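Phosphoribosylformylglycinamidine cyclo-ligase (Thermus thermophilus HB8, PDB 5AVM) catalyses the ATP-dependent ring closure of formylglycinamidine ribonucleotide to 5-aminoimidazole ribonucleotide in de novo purine biosynthesis. Local coordinates at the interface of chains A and B. Coordinates in Å, arbitrary orientation; residue numbers count along the deposited sequence, not the author numbering. Chains: chain A/B, Phosphoribosylformylglycinamidine cyclo-ligase.

The interface of chains A and B. Residues chain A 144-146, 149-151; chain B 144-145, 151.
The loop carrying A:Val144, A:Tyr145 and A:Arg146 meets its counterpart in chain B, B:Val144 and B:Tyr145, beside the starts of strands 150-160 of chain A and 150-161 of chain B. A:Tyr145 and B:Tyr145 form an antiparallel bridge about the two-fold axis, and their side chains run alongside each other in the same direction. In each tyrosine CG lies opposite the carbonyl carbon and next to the backbone N (chi1 -73° in A:Tyr145, nearly the same in B:Tyr145), which brings both phenol groups to the same end of the pair. A:Tyr145 CE1 and B:Tyr145 CE1 are 3.3 Å apart, the rings being inclined to each other and not stacked face to face. A:Tyr145 OH shares a hydrogen bond of 2.7 Å with B:Tyr145 OH. A:Tyr145 OH also donates to the carboxylate oxygen OD2 of B:Asp151 at 2.7 Å, reaching it on the anti side, 24° out of the carboxylate plane, with ring and carboxylate turned 68° apart. With its hydrogen directed at B:Asp151, the A:Tyr145 hydroxyl would probably accept from B:Tyr145. The equivalent pair, A:Asp151 OD2 and B:Tyr145 OH, is wider at 3.3 Å and is not counted as a hydrogen bond. The like charges of the two carboxylates may raise each other's proton affinity, an effect that the phenol hydrogen bond would partly offset.

Valines close the flanks of the aromatic pair. B:Val144 CG1 meets the edge of the A:Tyr145 ring in its plane, 3.4 Å from CD1, and also reaches over the rim of one face of its neighbour B:Tyr145. A:Val144 CG1 likewise abuts the edge of B:Tyr145, 3.7 Å from CD1. At the backbone, A:Arg146 N donates a nearly straight hydrogen bond of 3.0 Å to B:Val144 O, which, with the antiparallel bridge, would help set the register of the loops. This nearly two-fold symmetric tyrosine pair joins the subunits at one end of the dimer interface and probably contributes to holding the PurM dimer together.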
loop_
_atom_site.group_PDB
_atom_site.type_symbol
_atom_site.label_atom_id
_atom_site.label_comp_id
_atom_site.label_asym_id
_atom_site.label_seq_id
_atom_site.Cartn_x
_atom_site.Cartn_y
_atom_site.Cartn_z
ATOM N N VAL A 144 9.880 -7.944 12.001
ATOM C CA VAL A 144 8.671 -8.375 11.300
ATOM C C VAL A 144 8.965 -9.332 10.146
ATOM O O VAL A 144 8.241 -10.304 9.928
ATOM C CB VAL A 144 7.891 -7.146 10.760
ATOM C CG1 VAL A 144 6.806 -7.589 9.781
ATOM C CG2 VAL A 144 7.275 -6.379 11.929
ATOM N N TYR A 145 10.042 -9.048 9.422
ATOM C CA TYR A 145 10.442 -9.852 8.278
ATOM C C TYR A 145 11.571 -10.829 8.562
ATOM O O TYR A 145 12.469 -10.549 9.360
ATOM C CB TYR A 145 10.834 -8.926 7.118
ATOM C CG TYR A 145 9.633 -8.269 6.477
ATOM C CD1 TYR A 145 8.872 -8.951 5.528
ATOM C CD2 TYR A 145 9.203 -7.003 6.879
ATOM C CE1 TYR A 145 7.712 -8.400 5.001
ATOM C CE2 TYR A 145 8.039 -6.443 6.357
ATOM C CZ TYR A 145 7.297 -7.152 5.418
ATOM O OH TYR A 145 6.130 -6.626 4.906
ATOM N N ARG A 146 11.499 -11.989 7.918
ATOM C CA ARG A 146 12.533 -12.996 8.060
ATOM C C ARG A 146 13.694 -12.383 7.302
ATOM O O ARG A 146 13.482 -11.610 6.367
ATOM C CB ARG A 146 12.098 -14.324 7.421
ATOM C CG ARG A 146 10.960 -15.005 8.177
ATOM C CD ARG A 146 10.672 -16.416 7.681
ATOM N NE ARG A 146 9.812 -17.157 8.611
ATOM C CZ ARG A 146 10.184 -17.574 9.826
ATOM N NH1 ARG A 146 11.410 -17.333 10.277
ATOM N NH2 ARG A 146 9.323 -18.226 10.601
ATOM N N ALA A 149 13.894 -11.271 3.626
ATOM C CA ALA A 149 12.521 -11.190 3.157
ATOM C C ALA A 149 12.090 -9.757 2.880
ATOM O O ALA A 149 12.440 -8.830 3.620
ATOM C CB ALA A 149 11.585 -11.827 4.176
ATOM N N TRP A 150 11.330 -9.591 1.799
ATOM C CA TRP A 150 10.790 -8.297 1.375
ATOM C C TRP A 150 9.333 -8.512 1.007
ATOM O O TRP A 150 8.883 -9.650 0.858
ATOM C CB TRP A 150 11.482 -7.780 0.106
ATOM C CG TRP A 150 12.792 -7.078 0.264
ATOM C CD1 TRP A 150 13.997 -7.643 0.545
ATOM C CD2 TRP A 150 13.037 -5.677 0.077
ATOM N NE1 TRP A 150 14.980 -6.687 0.538
ATOM C CE2 TRP A 150 14.418 -5.469 0.255
ATOM C CE3 TRP A 150 12.220 -4.577 -0.225
ATOM C CZ2 TRP A 150 15.006 -4.202 0.144
ATOM C CZ3 TRP A 150 12.801 -3.316 -0.335
ATOM C CH2 TRP A 150 14.182 -3.142 -0.151
ATOM N N ASP A 151 8.605 -7.410 0.857
ATOM C CA ASP A 151 7.217 -7.459 0.424
ATOM C C ASP A 151 6.972 -6.212 -0.395
ATOM O O ASP A 151 7.173 -5.100 0.078
ATOM C CB ASP A 151 6.236 -7.514 1.596
ATOM C CG ASP A 151 4.787 -7.669 1.132
ATOM O OD1 ASP A 151 4.528 -8.486 0.217
ATOM O OD2 ASP A 151 3.899 -6.979 1.678
ATOM N N VAL B 144 7.748 -15.188 4.222
ATOM C CA VAL B 144 8.258 -13.815 4.266
ATOM C C VAL B 144 8.274 -13.226 5.686
ATOM O O VAL B 144 9.198 -12.492 6.054
ATOM C CB VAL B 144 7.402 -12.882 3.349
ATOM C CG1 VAL B 144 7.846 -11.432 3.499
ATOM C CG2 VAL B 144 7.521 -13.326 1.895
ATOM N N TYR B 145 7.254 -13.566 6.474
ATOM C CA TYR B 145 7.097 -13.053 7.829
ATOM C C TYR B 145 7.585 -13.944 8.970
ATOM O O TYR B 145 7.539 -15.171 8.881
ATOM C CB TYR B 145 5.622 -12.715 8.063
ATOM C CG TYR B 145 5.148 -11.577 7.203
ATOM C CD1 TYR B 145 5.409 -10.258 7.568
ATOM C CD2 TYR B 145 4.519 -11.816 5.977
ATOM C CE1 TYR B 145 5.062 -9.200 6.732
ATOM C CE2 TYR B 145 4.167 -10.764 5.127
ATOM C CZ TYR B 145 4.445 -9.455 5.512
ATOM O OH TYR B 145 4.125 -8.401 4.682
ATOM N N ASP B 151 1.985 -7.090 9.267
ATOM C CA ASP B 151 2.400 -5.808 8.719
ATOM C C ASP B 151 1.099 -5.130 8.317
ATOM O O ASP B 151 0.356 -5.626 7.468
ATOM C CB ASP B 151 3.296 -5.983 7.494
ATOM C CG ASP B 151 3.933 -4.679 7.048
ATOM O OD1 ASP B 151 3.322 -3.616 7.250
ATOM O OD2 ASP B 151 5.043 -4.711 6.483
#